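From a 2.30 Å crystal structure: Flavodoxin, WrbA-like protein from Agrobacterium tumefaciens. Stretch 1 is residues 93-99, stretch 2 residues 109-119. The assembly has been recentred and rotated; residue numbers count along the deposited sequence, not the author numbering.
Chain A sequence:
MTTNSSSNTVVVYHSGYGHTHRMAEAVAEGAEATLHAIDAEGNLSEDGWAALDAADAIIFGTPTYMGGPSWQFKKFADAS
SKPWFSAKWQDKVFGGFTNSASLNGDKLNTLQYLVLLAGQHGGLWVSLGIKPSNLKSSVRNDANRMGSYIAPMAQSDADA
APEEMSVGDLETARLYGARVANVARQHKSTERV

Stretch 1, residues 93-99: VFGGFTN
Stretch 2 109-119: NTLQYLVLLAG

Residues 93-99 form an extended strand, with phi from -90° to -161° and psi from 129° to 180°. Residues 109-119 are helical, near -62/-42, held by i to i+4 bonds such as Ala-118 N to Leu-114 O at 3.0 Å. The helix runs nearly antiparallel to the strand, at 158°, with the axes 8.2 Å apart at closest approach. Register is set by Phe-94 CA to Ala-118 CA, 6.2 Å, and Gly-96 CA to Leu-114 CA, 6.3 Å.

No hydrogen bond crosses the interface; the contact is mainly apolar. Phe-94, Gly-96 and Thr-98 occupy alternate positions facing the helix. Phe-94 is m, chi2 -98°. This lays a ring face against the helix, with Ala-118 CA 4.2 Å from the ring centroid, a CH-pi contact. Phe-94 CB meets Ala-118 CB at 3.5 Å.

Gly-96 leaves room for Leu-114, whose CD2 lies 4.1 Å from Gly-96 CA. An ideal CB there would clash with that methyl. Leu-114 is off-rotamer, chi1 -102° and chi2 27°. Leu-111 is m,t; its CB points sideways, but its CD2 reaches Phe-97 CA at 4.0 Å. Phe-97 is p, and its CA-to-CB bond points away from the helix.

Thr-98, t, places CG2 3.9 Å from Leu-111 CG and OG1 3.5 Å from Thr-110 CG2. Thr-110 is m. Both threonine hydroxyls bond elsewhere in the structure.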

ATOM      1  N   VAL A  93      21.436   3.382   6.601  1.00 52.02           N
ATOM      2  CA  VAL A  93      20.290   3.174   7.493  1.00 51.29           C
ATOM      3  C   VAL A  93      19.290   4.299   7.220  1.00 51.82           C
ATOM      4  O   VAL A  93      19.682   5.451   7.161  1.00 52.12           O
ATOM      5  CB  VAL A  93      20.732   3.217   8.976  1.00 51.33           C
ATOM      6  CG1 VAL A  93      19.534   3.226   9.906  1.00 49.68           C
ATOM      7  CG2 VAL A  93      21.730   2.028   9.299  1.00 49.20           C
ATOM      8  N   PHE A  94      18.017   3.947   6.986  1.00 52.03           N
ATOM      9  CA  PHE A  94      16.944   4.890   6.713  1.00 51.80           C
ATOM     10  C   PHE A  94      15.836   4.806   7.799  1.00 52.04           C
ATOM     11  O   PHE A  94      15.621   3.742   8.428  1.00 50.91           O
ATOM     12  CB  PHE A  94      16.313   4.588   5.340  1.00 52.75           C
ATOM     13  CG  PHE A  94      17.161   4.967   4.161  1.00 51.31           C
ATOM     14  CD1 PHE A  94      16.946   6.179   3.482  1.00 54.72           C
ATOM     15  CD2 PHE A  94      18.156   4.132   3.711  1.00 53.84           C
ATOM     16  CE1 PHE A  94      17.764   6.541   2.385  1.00 53.54           C
ATOM     17  CE2 PHE A  94      18.957   4.480   2.609  1.00 53.74           C
ATOM     18  CZ  PHE A  94      18.778   5.682   1.971  1.00 52.00           C
ATOM     19  N   GLY A  95      15.184   5.950   8.026  1.00 51.65           N
ATOM     20  CA  GLY A  95      13.923   6.038   8.732  1.00 52.42           C
ATOM     21  C   GLY A  95      13.051   7.154   8.114  1.00 53.54           C
ATOM     22  O   GLY A  95      13.444   7.804   7.146  1.00 52.58           O
ATOM     23  N   GLY A  96      11.853   7.373   8.659  1.00 53.75           N
ATOM     24  CA  GLY A  96      10.972   8.393   8.123  1.00 53.28           C
ATOM     25  C   GLY A  96      10.020   8.922   9.161  1.00 53.48           C
ATOM     26  O   GLY A  96       9.897   8.360  10.254  1.00 53.08           O
ATOM     27  N   PHE A  97       9.351  10.009   8.807  1.00 53.29           N
ATOM     28  CA  PHE A  97       8.242  10.479   9.577  1.00 53.61           C
ATOM     29  C   PHE A  97       7.291  11.325   8.767  1.00 54.17           C
ATOM     30  O   PHE A  97       7.636  11.860   7.737  1.00 53.19           O
ATOM     31  CB  PHE A  97       8.741  11.274  10.799  1.00 53.96           C
ATOM     32  CG  PHE A  97       9.671  12.396  10.460  1.00 52.66           C
ATOM     33  CD1 PHE A  97       9.202  13.690  10.362  1.00 52.32           C
ATOM     34  CD2 PHE A  97      11.022  12.154  10.248  1.00 52.02           C
ATOM     35  CE1 PHE A  97      10.071  14.717  10.024  1.00 49.94           C
ATOM     36  CE2 PHE A  97      11.863  13.165   9.900  1.00 50.21           C
ATOM     37  CZ  PHE A  97      11.383  14.449   9.796  1.00 50.51           C
ATOM     38  N   THR A  98       6.083  11.455   9.282  1.00 55.22           N
ATOM     39  CA  THR A  98       5.066  12.235   8.631  1.00 55.94           C
ATOM     40  C   THR A  98       4.112  12.811   9.662  1.00 56.51           C
ATOM     41  O   THR A  98       4.086  12.409  10.797  1.00 55.31           O
ATOM     42  CB  THR A  98       4.307  11.426   7.503  1.00 55.14           C
ATOM     43  OG1 THR A  98       3.626  12.355   6.632  1.00 56.01           O
ATOM     44  CG2 THR A  98       3.289  10.383   8.077  1.00 55.09           C
ATOM     45  N   ASN A  99       3.316  13.782   9.227  1.00 59.09           N
ATOM     46  CA  ASN A  99       2.348  14.429  10.104  1.00 61.66           C
ATOM     47  C   ASN A  99       1.253  15.148   9.322  1.00 62.64           C
ATOM     48  O   ASN A  99       1.536  15.910   8.397  1.00 61.54           O
ATOM     49  CB  ASN A  99       3.050  15.408  11.046  1.00 61.34           C
ATOM     50  CG  ASN A  99       3.500  16.674  10.343  1.00 64.33           C
ATOM     51  OD1 ASN A  99       2.836  17.708  10.416  1.00 72.95           O
ATOM     52  ND2 ASN A  99       4.635  16.598   9.656  1.00 66.35           N
ATOM     53  N   ASN A 109       0.205   5.412   4.201  1.00 52.60           N
ATOM     54  CA  ASN A 109       0.612   5.432   2.818  1.00 52.27           C
ATOM     55  C   ASN A 109       1.932   6.217   2.563  1.00 51.30           C
ATOM     56  O   ASN A 109       2.768   5.793   1.796  1.00 51.74           O
ATOM     57  CB  ASN A 109      -0.505   5.987   1.939  1.00 52.23           C
ATOM     58  CG  ASN A 109      -0.213   5.774   0.452  1.00 56.36           C
ATOM     59  OD1 ASN A 109      -0.006   4.638   0.037  1.00 63.22           O
ATOM     60  ND2 ASN A 109      -0.135   6.869  -0.343  1.00 55.70           N
ATOM     61  N   THR A 110       2.055   7.369   3.176  1.00 50.29           N
ATOM     62  CA  THR A 110       3.239   8.216   3.111  1.00 51.06           C
ATOM     63  C   THR A 110       4.420   7.452   3.705  1.00 50.48           C
ATOM     64  O   THR A 110       5.391   7.307   3.053  1.00 49.73           O
ATOM     65  CB  THR A 110       3.014   9.543   3.827  1.00 49.94           C
ATOM     66  OG1 THR A 110       1.957  10.203   3.145  1.00 51.38           O
ATOM     67  CG2 THR A 110       4.265  10.459   3.796  1.00 50.15           C
ATOM     68  N   LEU A 111       4.234   6.806   4.843  1.00 50.67           N
ATOM     69  CA  LEU A 111       5.318   6.071   5.471  1.00 50.51           C
ATOM     70  C   LEU A 111       5.780   4.903   4.605  1.00 50.49           C
ATOM     71  O   LEU A 111       7.005   4.672   4.491  1.00 51.09           O
ATOM     72  CB  LEU A 111       4.940   5.619   6.885  1.00 50.09           C
ATOM     73  CG  LEU A 111       4.747   6.782   7.873  1.00 51.45           C
ATOM     74  CD1 LEU A 111       4.326   6.276   9.258  1.00 49.45           C
ATOM     75  CD2 LEU A 111       6.038   7.638   7.848  1.00 47.78           C
ATOM     76  N   GLN A 112       4.822   4.168   4.049  1.00 50.39           N
ATOM     77  CA  GLN A 112       5.088   3.083   3.131  1.00 50.43           C
ATOM     78  C   GLN A 112       5.813   3.503   1.895  1.00 51.22           C
ATOM     79  O   GLN A 112       6.664   2.744   1.447  1.00 52.46           O
ATOM     80  CB  GLN A 112       3.820   2.347   2.769  1.00 51.28           C
ATOM     81  CG  GLN A 112       3.303   1.576   3.930  1.00 51.98           C
ATOM     82  CD  GLN A 112       2.453   0.404   3.565  1.00 58.35           C
ATOM     83  OE1 GLN A 112       1.303   0.566   3.198  1.00 57.80           O
ATOM     84  NE2 GLN A 112       3.031  -0.821   3.692  1.00 63.62           N
ATOM     85  N   TYR A 113       5.566   4.719   1.373  1.00 51.29           N
ATOM     86  CA  TYR A 113       6.375   5.250   0.280  1.00 49.85           C
ATOM     87  C   TYR A 113       7.850   5.461   0.707  1.00 49.79           C
ATOM     88  O   TYR A 113       8.797   5.248  -0.032  1.00 47.89           O
ATOM     89  CB  TYR A 113       5.824   6.568  -0.306  1.00 50.71           C
ATOM     90  CG  TYR A 113       6.793   7.112  -1.347  1.00 50.29           C
ATOM     91  CD1 TYR A 113       7.610   8.186  -1.086  1.00 52.83           C
ATOM     92  CD2 TYR A 113       6.955   6.451  -2.542  1.00 49.89           C
ATOM     93  CE1 TYR A 113       8.550   8.652  -2.067  1.00 52.99           C
ATOM     94  CE2 TYR A 113       7.880   6.871  -3.493  1.00 51.90           C
ATOM     95  CZ  TYR A 113       8.684   7.944  -3.238  1.00 51.84           C
ATOM     96  OH  TYR A 113       9.584   8.286  -4.183  1.00 52.31           O
ATOM     97  N   LEU A 114       8.029   5.921   1.905  1.00 50.00           N
ATOM     98  CA  LEU A 114       9.325   6.231   2.424  1.00 50.09           C
ATOM     99  C   LEU A 114      10.139   4.931   2.572  1.00 51.40           C
ATOM    100  O   LEU A 114      11.314   4.858   2.263  1.00 51.93           O
ATOM    101  CB  LEU A 114       9.057   6.933   3.746  1.00 51.17           C
ATOM    102  CG  LEU A 114       9.189   8.459   3.755  1.00 53.86           C
ATOM    103  CD1 LEU A 114       8.947   9.232   2.449  1.00 47.16           C
ATOM    104  CD2 LEU A 114       8.483   9.065   4.945  1.00 47.30           C
ATOM    105  N   VAL A 115       9.470   3.855   2.958  1.00 51.15           N
ATOM    106  CA  VAL A 115      10.097   2.561   2.974  1.00 50.88           C
ATOM    107  C   VAL A 115      10.524   2.085   1.560  1.00 50.70           C
ATOM    108  O   VAL A 115      11.634   1.570   1.379  1.00 50.26           O
ATOM    109  CB  VAL A 115       9.149   1.508   3.591  1.00 50.47           C
ATOM    110  CG1 VAL A 115       9.754   0.109   3.396  1.00 50.71           C
ATOM    111  CG2 VAL A 115       8.864   1.856   5.094  1.00 47.47           C
ATOM    112  N   LEU A 116       9.645   2.262   0.583  1.00 50.04           N
ATOM    113  CA  LEU A 116       9.956   1.954  -0.814  1.00 50.32           C
ATOM    114  C   LEU A 116      11.156   2.754  -1.341  1.00 50.17           C
ATOM    115  O   LEU A 116      11.984   2.206  -2.026  1.00 50.58           O
ATOM    116  CB  LEU A 116       8.764   2.233  -1.713  1.00 50.51           C
ATOM    117  CG  LEU A 116       7.543   1.335  -1.576  1.00 52.19           C
ATOM    118  CD1 LEU A 116       6.484   1.706  -2.657  1.00 55.00           C
ATOM    119  CD2 LEU A 116       7.919  -0.144  -1.701  1.00 53.04           C
ATOM    120  N   LEU A 117      11.238   4.025  -0.988  1.00 49.15           N
ATOM    121  CA  LEU A 117      12.280   4.914  -1.421  1.00 49.37           C
ATOM    122  C   LEU A 117      13.605   4.439  -0.854  1.00 50.24           C
ATOM    123  O   LEU A 117      14.557   4.290  -1.598  1.00 51.26           O
ATOM    124  CB  LEU A 117      11.972   6.336  -0.964  1.00 48.49           C
ATOM    125  CG  LEU A 117      12.980   7.394  -1.367  1.00 49.39           C
ATOM    126  CD1 LEU A 117      13.292   7.309  -2.915  1.00 50.07           C
ATOM    127  CD2 LEU A 117      12.432   8.754  -0.835  1.00 47.46           C
ATOM    128  N   ALA A 118      13.615   4.113   0.436  1.00 50.43           N
ATOM    129  CA  ALA A 118      14.760   3.458   1.116  1.00 50.26           C
ATOM    130  C   ALA A 118      15.138   2.135   0.497  1.00 50.23           C
ATOM    131  O   ALA A 118      16.295   1.870   0.330  1.00 51.90           O
ATOM    132  CB  ALA A 118      14.472   3.259   2.642  1.00 48.34           C
ATOM    133  N   GLY A 119      14.168   1.301   0.154  1.00 50.88           N
ATOM    134  CA  GLY A 119      14.427  -0.002  -0.467  1.00 50.63           C
ATOM    135  C   GLY A 119      15.031   0.149  -1.857  1.00 51.03           C
ATOM    136  O   GLY A 119      15.987  -0.524  -2.245  1.00 50.38           O
TER